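Local coordinates for protein EcmrR transcriptional regulator (PDB 6WL5) that probably activates transcription as a multidrug-sensing MerR-family regulator, binding cetyl-trimethyl-ammonium in its C-terminal, GyrI-like domain, at residues Glu133-Gly138 with Trp148-Gln153; Met2-Ala7 with Val98-Lys103; Tyr54-Tyr59 with Glu72-Val77. All coordinates share one frame; numbering follows the deposited sequence. Where two conformers were deposited one is given.

Contact 1 of 3, residues Glu133-Gly138 with Trp148-Gln153; sequences ESYIDG and WMTEIQ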
loop_
_atom_site.group_PDB
_atom_site.type_symbol
_atom_site.label_atom_id
_atom_site.label_comp_id
_atom_site.label_asym_id
_atom_site.label_seq_id
_atom_site.Cartn_x
_atom_site.Cartn_y
_atom_site.Cartn_z
ATOM N N GLU A 133 0.130 -1.300 2.040
ATOM C CA GLU A 133 0.858 -0.282 2.788
ATOM C C GLU A 133 0.427 1.051 2.203
ATOM O O GLU A 133 0.839 1.410 1.103
ATOM C CB GLU A 133 2.362 -0.523 2.608
ATOM C CG GLU A 133 3.300 0.406 3.338
ATOM C CD GLU A 133 4.722 -0.139 3.193
ATOM O OE1 GLU A 133 5.106 -0.936 4.057
ATOM O OE2 GLU A 133 5.401 0.196 2.181
ATOM N N SER A 134 -0.447 1.761 2.909
ATOM C CA SER A 134 -1.159 2.918 2.389
ATOM C C SER A 134 -0.491 4.197 2.893
ATOM O O SER A 134 -0.507 4.477 4.103
ATOM C CB SER A 134 -2.607 2.850 2.877
ATOM O OG SER A 134 -3.343 3.965 2.421
ATOM N N TYR A 135 0.008 5.010 1.952
ATOM C CA TYR A 135 0.804 6.192 2.260
ATOM C C TYR A 135 -0.138 7.379 2.409
ATOM O O TYR A 135 -0.871 7.714 1.471
ATOM C CB TYR A 135 1.811 6.462 1.129
ATOM C CG TYR A 135 2.624 5.202 0.873
ATOM C CD1 TYR A 135 3.530 4.751 1.800
ATOM C CD2 TYR A 135 2.434 4.456 -0.279
ATOM C CE1 TYR A 135 4.240 3.564 1.599
ATOM C CE2 TYR A 135 3.135 3.301 -0.500
ATOM C CZ TYR A 135 4.020 2.840 0.442
ATOM O OH TYR A 135 4.686 1.658 0.179
ATOM N N ILE A 136 -0.113 8.011 3.579
ATOM C CA ILE A 136 -1.024 9.114 3.896
ATOM C C ILE A 136 -0.267 10.430 4.001
ATOM O O ILE A 136 -0.401 11.313 3.136
ATOM C CB ILE A 136 -1.843 8.778 5.168
ATOM C CG1 ILE A 136 -2.636 7.488 4.982
ATOM C CG2 ILE A 136 -2.767 9.929 5.544
ATOM C CD1 ILE A 136 -3.155 6.923 6.271
ATOM N N ASP A 137 0.535 10.552 5.050
ATOM C CA ASP A 137 1.422 11.688 5.271
ATOM C C ASP A 137 2.879 11.235 5.190
ATOM O O ASP A 137 3.224 10.125 5.602
ATOM C CB ASP A 137 1.141 12.297 6.643
ATOM C CG ASP A 137 -0.252 12.912 6.757
ATOM O OD1 ASP A 137 -0.820 13.406 5.752
ATOM O OD2 ASP A 137 -0.765 12.856 7.887
ATOM N N GLY A 138 3.710 12.071 4.602
ATOM C CA GLY A 138 5.090 11.693 4.339
ATOM C C GLY A 138 5.860 12.909 3.856
ATOM O O GLY A 138 5.428 14.044 4.059
ATOM N N TRP A 148 4.876 11.529 9.833
ATOM C CA TRP A 148 4.437 10.679 8.733
ATOM C C TRP A 148 3.433 9.627 9.219
ATOM O O TRP A 148 3.437 9.208 10.387
ATOM C CB TRP A 148 5.636 9.998 8.113
ATOM C CG TRP A 148 6.587 10.952 7.477
ATOM C CD1 TRP A 148 6.505 12.340 7.394
ATOM C CD2 TRP A 148 7.794 10.581 6.818
ATOM N NE1 TRP A 148 7.583 12.822 6.684
ATOM C CE2 TRP A 148 8.395 11.766 6.339
ATOM C CE3 TRP A 148 8.432 9.342 6.583
ATOM C CZ2 TRP A 148 9.613 11.749 5.642
ATOM C CZ3 TRP A 148 9.640 9.320 5.906
ATOM C CH2 TRP A 148 10.208 10.516 5.421
ATOM N N MET A 149 2.538 9.227 8.324
ATOM C CA MET A 149 1.446 8.323 8.669
ATOM C C MET A 149 1.228 7.378 7.505
ATOM O O MET A 149 0.943 7.814 6.378
ATOM C CB MET A 149 0.174 9.126 8.972
ATOM C CG MET A 149 -1.058 8.289 9.039
ATOM S SD MET A 149 -2.525 9.210 9.499
ATOM C CE MET A 149 -2.015 9.648 11.140
ATOM N N THR A 150 1.319 6.081 7.800
ATOM C CA THR A 150 1.211 4.995 6.835
ATOM C C THR A 150 0.329 3.947 7.473
ATOM O O THR A 150 0.600 3.503 8.597
ATOM C CB THR A 150 2.604 4.415 6.563
ATOM O OG1 THR A 150 3.536 5.466 6.239
ATOM C CG2 THR A 150 2.627 3.433 5.420
ATOM N N GLU A 151 -0.718 3.544 6.770
ATOM C CA GLU A 151 -1.610 2.533 7.297
ATOM C C GLU A 151 -1.271 1.178 6.705
ATOM O O GLU A 151 -1.199 1.028 5.478
ATOM C CB GLU A 151 -3.087 2.868 7.065
ATOM C CG GLU A 151 -4.001 1.825 7.695
ATOM C CD GLU A 151 -5.446 2.246 7.781
ATOM O OE1 GLU A 151 -5.808 3.027 8.697
ATOM O OE2 GLU A 151 -6.227 1.782 6.928
ATOM N N ILE A 152 -1.052 0.204 7.579
ATOM C CA ILE A 152 -0.766 -1.180 7.160
ATOM C C ILE A 152 -2.061 -1.976 7.266
ATOM O O ILE A 152 -2.717 -1.947 8.308
ATOM C CB ILE A 152 0.365 -1.830 7.980
ATOM C CG1 ILE A 152 1.629 -0.954 8.034
ATOM C CG2 ILE A 152 0.686 -3.202 7.371
ATOM C CD1 ILE A 152 2.108 -0.431 6.688
ATOM N N GLN A 153 -2.439 -2.644 6.178
ATOM C CA GLN A 153 -3.744 -3.310 6.053
ATOM C C GLN A 153 -3.536 -4.778 5.702
ATOM O O GLN A 153 -3.063 -5.097 4.617
ATOM C CB GLN A 153 -4.595 -2.619 4.975
ATOM C CG GLN A 153 -4.575 -1.073 5.071
ATOM C CD GLN A 153 -5.325 -0.397 3.944
ATOM O OE1 GLN A 153 -5.228 -0.796 2.775
ATOM N NE2 GLN A 153 -6.013 0.696 4.274
HETATM O O HOH W 1 3.604 7.549 4.370
#

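Contact 2 of 3, residues Met2-Ala7 with Val98-Lys103; sequences MLYQAA and VTVIHK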
loop_
_atom_site.group_PDB
_atom_site.type_symbol
_atom_site.label_atom_id
_atom_site.label_comp_id
_atom_site.label_asym_id
_atom_site.label_seq_id
_atom_site.Cartn_x
_atom_site.Cartn_y
_atom_site.Cartn_z
ATOM N N MET A 2 6.431 2.657 19.406
ATOM C CA MET A 2 5.133 3.208 19.018
ATOM C C MET A 2 4.051 2.222 19.445
ATOM O O MET A 2 4.294 1.020 19.480
ATOM C CB MET A 2 5.058 3.421 17.510
ATOM C CG MET A 2 4.032 4.483 17.072
ATOM S SD MET A 2 3.195 4.158 15.499
ATOM C CE MET A 2 1.634 3.547 16.178
ATOM N N LEU A 3 2.859 2.730 19.753
ATOM C CA LEU A 3 1.771 1.935 20.324
ATOM C C LEU A 3 0.724 1.704 19.236
ATOM O O LEU A 3 -0.172 2.528 19.030
ATOM C CB LEU A 3 1.156 2.680 21.493
ATOM C CG LEU A 3 1.612 2.249 22.883
ATOM C CD1 LEU A 3 0.937 0.939 23.254
ATOM C CD2 LEU A 3 3.132 2.121 22.954
ATOM N N TYR A 4 0.830 0.576 18.550
ATOM C CA TYR A 4 -0.107 0.256 17.480
ATOM C C TYR A 4 -1.468 -0.106 18.063
ATOM O O TYR A 4 -1.568 -0.718 19.133
ATOM C CB TYR A 4 0.427 -0.924 16.663
ATOM C CG TYR A 4 1.722 -0.567 15.946
ATOM C CD1 TYR A 4 1.732 0.295 14.851
ATOM C CD2 TYR A 4 2.938 -1.096 16.357
ATOM C CE1 TYR A 4 2.903 0.619 14.187
ATOM C CE2 TYR A 4 4.117 -0.777 15.706
ATOM C CZ TYR A 4 4.092 0.072 14.623
ATOM O OH TYR A 4 5.272 0.401 14.022
ATOM N N GLN A 5 -2.522 0.214 17.307
ATOM C CA GLN A 5 -3.924 0.056 17.725
ATOM C C GLN A 5 -4.732 -0.565 16.586
ATOM O O GLN A 5 -5.174 0.140 15.676
ATOM C CB GLN A 5 -4.439 1.448 18.127
ATOM C CG GLN A 5 -5.915 1.606 18.442
ATOM C CD GLN A 5 -6.285 3.060 18.824
ATOM O OE1 GLN A 5 -6.938 3.300 19.844
ATOM N NE2 GLN A 5 -5.860 4.027 18.006
ATOM N N ALA A 6 -4.976 -1.883 16.646
ATOM C CA ALA A 6 -5.690 -2.548 15.572
ATOM C C ALA A 6 -7.102 -1.996 15.399
ATOM O O ALA A 6 -7.813 -1.762 16.372
ATOM C CB ALA A 6 -5.832 -4.029 15.913
ATOM N N ALA A 7 -7.525 -1.842 14.141
ATOM C CA ALA A 7 -8.908 -1.556 13.773
ATOM C C ALA A 7 -9.314 -2.540 12.690
ATOM O O ALA A 7 -8.467 -3.088 12.006
ATOM C CB ALA A 7 -9.054 -0.154 13.216
ATOM N N VAL A 98 -7.678 -6.044 8.889
ATOM C CA VAL A 98 -7.200 -5.496 10.147
ATOM C C VAL A 98 -6.048 -4.549 9.850
ATOM O O VAL A 98 -5.166 -4.853 9.024
ATOM C CB VAL A 98 -6.844 -6.602 11.150
ATOM C CG1 VAL A 98 -5.707 -7.516 10.685
ATOM C CG2 VAL A 98 -6.578 -6.016 12.533
ATOM N N THR A 99 -6.109 -3.362 10.449
ATOM C CA THR A 99 -5.203 -2.270 10.124
ATOM C C THR A 99 -4.561 -1.674 11.369
ATOM O O THR A 99 -5.144 -1.687 12.457
ATOM C CB THR A 99 -5.959 -1.166 9.351
ATOM O OG1 THR A 99 -6.872 -0.465 10.214
ATOM C CG2 THR A 99 -6.730 -1.725 8.171
ATOM N N VAL A 100 -3.367 -1.093 11.186
ATOM C CA VAL A 100 -2.755 -0.215 12.179
ATOM C C VAL A 100 -2.152 0.966 11.453
ATOM O O VAL A 100 -1.783 0.864 10.289
ATOM C CB VAL A 100 -1.663 -0.879 13.039
ATOM C CG1 VAL A 100 -2.249 -1.982 13.881
ATOM C CG2 VAL A 100 -0.499 -1.384 12.181
ATOM N N ILE A 101 -2.058 2.060 12.155
ATOM C CA ILE A 101 -1.299 3.218 11.688
ATOM C C ILE A 101 0.125 3.158 12.220
ATOM O O ILE A 101 0.354 3.086 13.442
ATOM C CB ILE A 101 -1.985 4.529 12.118
ATOM C CG1 ILE A 101 -3.350 4.665 11.441
ATOM C CG2 ILE A 101 -1.082 5.748 11.848
ATOM C CD1 ILE A 101 -3.294 5.096 9.980
ATOM N N HIS A 102 1.085 3.238 11.297
ATOM C CA HIS A 102 2.485 3.435 11.616
ATOM C C HIS A 102 2.825 4.920 11.492
ATOM O O HIS A 102 2.705 5.515 10.407
ATOM C CB HIS A 102 3.368 2.637 10.675
ATOM C CG HIS A 102 4.812 2.832 10.945
ATOM N ND1 HIS A 102 5.449 2.235 12.018
ATOM C CD2 HIS A 102 5.729 3.622 10.343
ATOM C CE1 HIS A 102 6.708 2.649 12.042
ATOM N NE2 HIS A 102 6.911 3.450 11.012
ATOM N N LYS A 103 3.137 5.543 12.618
ATOM C CA LYS A 103 3.625 6.910 12.632
ATOM C C LYS A 103 5.143 6.913 12.535
ATOM O O LYS A 103 5.820 6.080 13.137
ATOM C CB LYS A 103 3.208 7.607 13.928
ATOM C CG LYS A 103 1.713 7.951 13.993
ATOM C CD LYS A 103 1.284 8.910 12.854
ATOM C CE LYS A 103 1.874 10.292 13.042
ATOM N NZ LYS A 103 1.373 10.874 14.316
HETATM O O HOH W 2 -2.144 2.217 15.106
#

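Contact 3 of 3, residues Tyr54-Tyr59 with Glu72-Val77; sequences YCFTLY and EFCEAV. With 16A (cetyl-trimethyl-ammonium), chain E; 16A (cetyl-trimethyl-ammonium), chain F.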
loop_
_atom_site.group_PDB
_atom_site.type_symbol
_atom_site.label_atom_id
_atom_site.label_comp_id
_atom_site.label_asym_id
_atom_site.label_seq_id
_atom_site.Cartn_x
_atom_site.Cartn_y
_atom_site.Cartn_z
ATOM N N TYR A 54 -6.113 7.182 -2.195
ATOM C CA TYR A 54 -5.769 5.848 -1.699
ATOM C C TYR A 54 -4.581 5.364 -2.523
ATOM O O TYR A 54 -4.729 4.986 -3.687
ATOM C CB TYR A 54 -6.952 4.901 -1.810
ATOM C CG TYR A 54 -6.798 3.523 -1.174
ATOM C CD1 TYR A 54 -5.941 3.289 -0.113
ATOM C CD2 TYR A 54 -7.556 2.446 -1.640
ATOM C CE1 TYR A 54 -5.834 2.022 0.476
ATOM C CE2 TYR A 54 -7.446 1.184 -1.077
ATOM C CZ TYR A 54 -6.587 0.967 -0.021
ATOM O OH TYR A 54 -6.516 -0.338 0.501
ATOM N N CYS A 55 -3.404 5.414 -1.925
ATOM C CA CYS A 55 -2.137 5.183 -2.609
ATOM C C CYS A 55 -1.394 4.162 -1.776
ATOM O O CYS A 55 -1.156 4.403 -0.599
ATOM C CB CYS A 55 -1.358 6.492 -2.665
ATOM S SG CYS A 55 0.290 6.303 -3.364
ATOM N N PHE A 56 -1.078 3.005 -2.360
ATOM C CA PHE A 56 -0.629 1.905 -1.518
ATOM C C PHE A 56 0.223 0.929 -2.308
ATOM O O PHE A 56 0.132 0.821 -3.545
ATOM C CB PHE A 56 -1.813 1.138 -0.897
ATOM C CG PHE A 56 -2.788 0.605 -1.900
ATOM C CD1 PHE A 56 -3.786 1.425 -2.403
ATOM C CD2 PHE A 56 -2.734 -0.712 -2.335
ATOM C CE1 PHE A 56 -4.713 0.969 -3.338
ATOM C CE2 PHE A 56 -3.674 -1.196 -3.257
ATOM C CZ PHE A 56 -4.675 -0.346 -3.751
ATOM N N THR A 57 1.085 0.244 -1.578
ATOM C CA THR A 57 1.855 -0.860 -2.117
ATOM C C THR A 57 1.179 -2.165 -1.708
ATOM O O THR A 57 0.854 -2.366 -0.536
ATOM C CB THR A 57 3.281 -0.844 -1.569
ATOM O OG1 THR A 57 3.909 0.366 -1.999
ATOM C CG2 THR A 57 4.098 -2.072 -2.045
ATOM N N LEU A 58 1.037 -3.066 -2.668
ATOM C CA LEU A 58 0.716 -4.442 -2.376
ATOM C C LEU A 58 2.008 -5.236 -2.261
ATOM O O LEU A 58 2.838 -5.237 -3.189
ATOM C CB LEU A 58 -0.143 -5.009 -3.498
ATOM C CG LEU A 58 -1.527 -4.368 -3.681
ATOM C CD1 LEU A 58 -2.248 -4.934 -4.872
ATOM C CD2 LEU A 58 -2.292 -4.573 -2.415
ATOM N N TYR A 59 2.152 -5.955 -1.152
ATOM C CA TYR A 59 3.271 -6.878 -0.946
ATOM C C TYR A 59 2.820 -8.303 -1.259
ATOM O O TYR A 59 2.103 -8.907 -0.466
ATOM C CB TYR A 59 3.759 -6.759 0.495
ATOM C CG TYR A 59 4.569 -5.474 0.697
ATOM C CD1 TYR A 59 5.935 -5.434 0.468
ATOM C CD2 TYR A 59 3.953 -4.285 1.106
ATOM C CE1 TYR A 59 6.660 -4.261 0.604
ATOM C CE2 TYR A 59 4.676 -3.108 1.263
ATOM C CZ TYR A 59 6.039 -3.100 1.032
ATOM O OH TYR A 59 6.790 -1.938 1.226
ATOM N N GLU A 72 3.815 -4.152 -5.715
ATOM C CA GLU A 72 2.989 -3.523 -6.738
ATOM C C GLU A 72 2.503 -2.175 -6.217
ATOM O O GLU A 72 1.737 -2.110 -5.249
ATOM C CB GLU A 72 1.832 -4.437 -7.136
ATOM C CG GLU A 72 1.028 -3.929 -8.307
ATOM C CD GLU A 72 0.086 -4.985 -8.855
ATOM O OE1 GLU A 72 -0.439 -5.752 -8.020
ATOM O OE2 GLU A 72 -0.132 -5.036 -10.098
ATOM N N PHE A 73 2.979 -1.099 -6.844
ATOM C CA PHE A 73 2.541 0.227 -6.476
ATOM C C PHE A 73 1.199 0.510 -7.119
ATOM O O PHE A 73 1.045 0.342 -8.340
ATOM C CB PHE A 73 3.517 1.281 -6.964
ATOM C CG PHE A 73 3.079 2.643 -6.632
ATOM C CD1 PHE A 73 3.142 3.095 -5.337
ATOM C CD2 PHE A 73 2.509 3.446 -7.599
ATOM C CE1 PHE A 73 2.733 4.376 -5.022
ATOM C CE2 PHE A 73 2.116 4.747 -7.305
ATOM C CZ PHE A 73 2.217 5.201 -6.007
ATOM N N CYS A 74 0.273 1.031 -6.326
ATOM C CA CYS A 74 -1.083 1.336 -6.772
ATOM C C CYS A 74 -1.535 2.720 -6.332
ATOM O O CYS A 74 -1.255 3.164 -5.226
ATOM C CB CYS A 74 -2.071 0.331 -6.174
ATOM S SG CYS A 74 -1.774 -1.392 -6.579
ATOM N N GLU A 75 -2.249 3.404 -7.207
ATOM C CA GLU A 75 -2.833 4.677 -6.851
ATOM C C GLU A 75 -4.239 4.726 -7.411
ATOM O O GLU A 75 -4.455 4.502 -8.604
ATOM C CB GLU A 75 -1.938 5.811 -7.380
ATOM C CG GLU A 75 -2.258 7.165 -6.832
ATOM C CD GLU A 75 -1.051 8.102 -6.757
ATOM O OE1 GLU A 75 -1.206 9.129 -6.062
ATOM O OE2 GLU A 75 0.012 7.859 -7.428
ATOM N N ALA A 76 -5.190 5.040 -6.548
ATOM C CA ALA A 76 -6.598 4.995 -6.920
ATOM C C ALA A 76 -7.026 6.215 -7.725
ATOM O O ALA A 76 -6.733 7.366 -7.358
ATOM C CB ALA A 76 -7.471 4.888 -5.671
ATOM N N VAL A 77 -7.806 5.951 -8.780
ATOM C CA VAL A 77 -8.327 6.964 -9.683
ATOM C C VAL A 77 -9.840 6.795 -9.819
ATOM O O VAL A 77 -10.413 5.762 -9.482
ATOM C CB VAL A 77 -7.665 6.907 -11.081
ATOM C CG1 VAL A 77 -6.186 7.280 -11.020
ATOM C CG2 VAL A 77 -7.859 5.534 -11.685
HETATM C C1 16A E . 1.036 -17.872 9.291
HETATM C C2 16A E . 1.621 -16.867 8.310
HETATM C C3 16A E . 2.950 -16.300 8.805
HETATM C C4 16A E . 3.301 -14.929 8.219
HETATM C C5 16A E . 2.671 -14.602 6.862
HETATM C C6 16A E . 3.337 -13.372 6.256
HETATM C C7 16A E . 3.120 -13.186 4.765
HETATM C C8 16A E . 4.038 -12.067 4.287
HETATM C C9 16A E . 3.261 -11.026 3.528
HETATM C C10 16A E . 4.030 -10.420 2.352
HETATM C C11 16A E . 5.377 -9.792 2.683
HETATM C C12 16A E . 5.281 -8.525 3.523
HETATM C C13 16A E . 6.579 -7.733 3.353
HETATM C C14 16A E . 6.406 -6.327 3.893
HETATM C C15 16A E . 7.732 -5.588 3.940
HETATM C C16 16A E . 7.444 -4.149 4.261
HETATM N N1 16A E . 8.662 -3.370 4.534
HETATM C C17 16A E . 9.687 -3.496 3.481
HETATM C C18 16A E . 8.163 -1.988 4.620
HETATM C C19 16A E . 9.185 -3.686 5.866
HETATM C C1 16A F . 15.956 17.475 -2.273
HETATM C C2 16A F . 15.304 16.430 -1.413
HETATM C C3 16A F . 14.527 15.572 -2.393
HETATM C C4 16A F . 13.345 14.954 -1.703
HETATM C C5 16A F . 12.514 14.257 -2.751
HETATM C C6 16A F . 11.071 14.259 -2.333
HETATM C C7 16A F . 10.236 13.594 -3.389
HETATM C C8 16A F . 8.825 13.425 -2.921
HETATM C C9 16A F . 7.976 12.764 -3.991
HETATM C C10 16A F . 6.796 12.109 -3.320
HETATM C C11 16A F . 6.110 11.000 -4.128
HETATM C C12 16A F . 5.215 10.337 -3.072
HETATM C C13 16A F . 4.189 9.316 -3.543
HETATM C C14 16A F . 3.069 9.037 -2.504
HETATM C C15 16A F . 1.794 9.757 -2.931
HETATM C C16 16A F . 1.243 10.852 -2.022
HETATM N N1 16A F . -0.207 10.687 -1.782
HETATM C C17 16A F . -0.452 9.681 -0.743
HETATM C C18 16A F . -0.706 11.988 -1.328
HETATM C C19 16A F . -0.987 10.290 -2.964
HETATM O O HOH W 3 -5.527 8.059 -4.915
#

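Contact 1 of 3, residues Glu133-Gly138 with Trp148-Gln153
S134 and E151 form a hydrogen-bonded pair in an antiparallel ladder: S134 N gives an almost straight bond (171°) to E151 O at 2.8 Å, and E151 N answers to S134 O. Beyond Y135 the ladder slips by one residue, because I136 and D137 both face M149 in a classic beta bulge. M149 O therefore accepts twice, from I136 N at 3.0 Å, nearly in line with its C=O bond, and from D137 N, which lies on a lone pair in the carbonyl plane. M149 N returns a bond to D137 O. A water donating to both D137 O and T150 OG1 bridges the strands, which gives the threonine hydroxyl a use while its methyl, CG2, packs 3.7 Å from E133 CG.

Among apolar contacts, the extended E133 chain lies beside I152, whose CD1 also reaches E133 CG. M149, with CG anti to the backbone N (chi1 167°), brings that CG 3.7 Å from I136 CD1, the two side chains crossing at an angle.

One aromatic contact closes the end. G138 CA sits over the five-membered ring of W148, 3.5 Å from its centroid and 12° off the normal; the backbone here is unusually extended, a conformation glycine takes more easily than other residues. W148 NE1 bonds K142 O, and an alanine in place of W148 would probably leave that carbonyl without this partner and uncover G138.

E133 belongs to a cetyl-trimethyl-ammonium pocket, and its OE2 takes the Y135 hydroxyl at 2.6 Å on the anti lone pair. This hairpin of strands 132-137 and 149-158 is flanked by strand 55-59 beside E133 and Y135 and by strand 88-103 beside T150 and I152, while helix 109-123 packs on I152 through A112, Y113 and L116.

Contact 2 of 3, residues Met2-Ala7 with Val98-Lys103
A7 opens the long strand 7-23 by pairing with T99 of strand 88-103, and the chain before it, M2-A6, runs on along that strand without joining the sheet as a regular strand. The pair is antiparallel and hydrogen-bonded: A7 N gives to T99 O at 2.9 Å, and T99 N to A7 O. Small side chains suit this place, where A7 CB lies beside T99 OG1 and A6 CB meets V98 CG2 at 4.0 Å, with W119 of helix 109-123 touching both A6 and V98.

Past A6 direct backbone pairing gives way to a water that accepts from both Q5 N and I101 N. In the antiparallel sheet of the GyrI-like domain, strand 88-103 has the start of strand 7-23 on one flank and strand 149-158 on the other, bonded through V98, V100 and H102.

Y4 spans the gap. Its CG is anti to the carbonyl carbon (chi1 -65°), and the ring runs side by side with H102, the planes turned by 22° and the rings meeting rim to rim. A hydrogen bond of 2.7 Å joins Y4 OH to H102 ND1, while H102 NE2 bonds P105 O, so both imidazole nitrogens are engaged. I101 O approaches the Y4 ring at its edge, 3.4 Å from CD1, and the branched V100 crosses the Y4 side chain at an angle, its CG2 3.9 Å from Y4 CD1.

At the N-terminal end the bent M2 side chain brings SD to K103 N, a weak but nearly straight bond of 3.2 Å; its soft, polarisable sulfur can accept an N-H that a purely hydrocarbon side chain could not.

Contact 3 of 3, residues Tyr54-Tyr59 with Glu72-Val77
F56 lays one face of its ring against C74, whose CB stands 3.7 Å from the ring centroid and 17° off the normal, a CH-pi contact. F56 CG lies between the backbone N and the carbonyl carbon (chi1 56°), and from there the ring leans across to the partner strand to meet C74 CB. The compact cysteine fits under so broad a ring; its sulfur lies obliquely to the F56 ring, a sulfur-aromatic contact, and also meets L58 CD1 at 4.0 Å. On the same side of the sheet the extended E72 chain runs beside L58, its carboxylate held by H60 and Q90. Y54 adds to this layer, with F56 CD1 poised over the centre of its ring and its hydroxyl bonded to Q153.

The backbones form a beta hairpin, strand 55-59 returning as 69-77, within the GyrI-like domain. F56 and C74 exchange both hydrogen bonds, F56 N to C74 O at 2.9 Å and C74 N to F56 O, and L58 and E72 do likewise; Y54 O receives A76 N.

The face carrying C55, T57, F73 and E75, together with Y59, contributes to two cetyl-trimethyl-ammonium sites. C55 SG comes obliquely to the F73 ring, 3.5 Å from CZ, an approach that suits a polarisable sulfur. Beside it the trimethylammonium end of one detergent molecule sits with C19 at 3.3 Å from E75 OE1, where a carboxylate would probably favour the cation. A second molecule meets Y59: T57 CG2 lies over one face of the tyrosine ring, and the alkyl chain crosses the other with C14 at 3.6 Å from CD1. T57 OG1 bonds the Y135 hydroxyl, and Y59 OH bonds E133 OE2.

Overall arrangement
From the N terminus, residues 2-7 open contact 2, which closes only when strand 88-103 arrives; that long loop takes in helices 26-31 and 34-43 and the hairpin of contact 3, nested inside it. Contact 1 comes afterwards in series, a second hairpin, following helix 109-123. In the sheet the two hairpins lie side by side, strand 55-59 beside 132-137, where T57 meets Y135; just before strand 55-59, Y54 reaches across to Q153 of strand 149-158. Contact 1 also touches contact 2, since strand 149-158 pairs with 88-103. Contacts 2 and 3, with centres about 19 Å apart, do not touch, though strand 7-23 pairs with both 88-103 and 69-77.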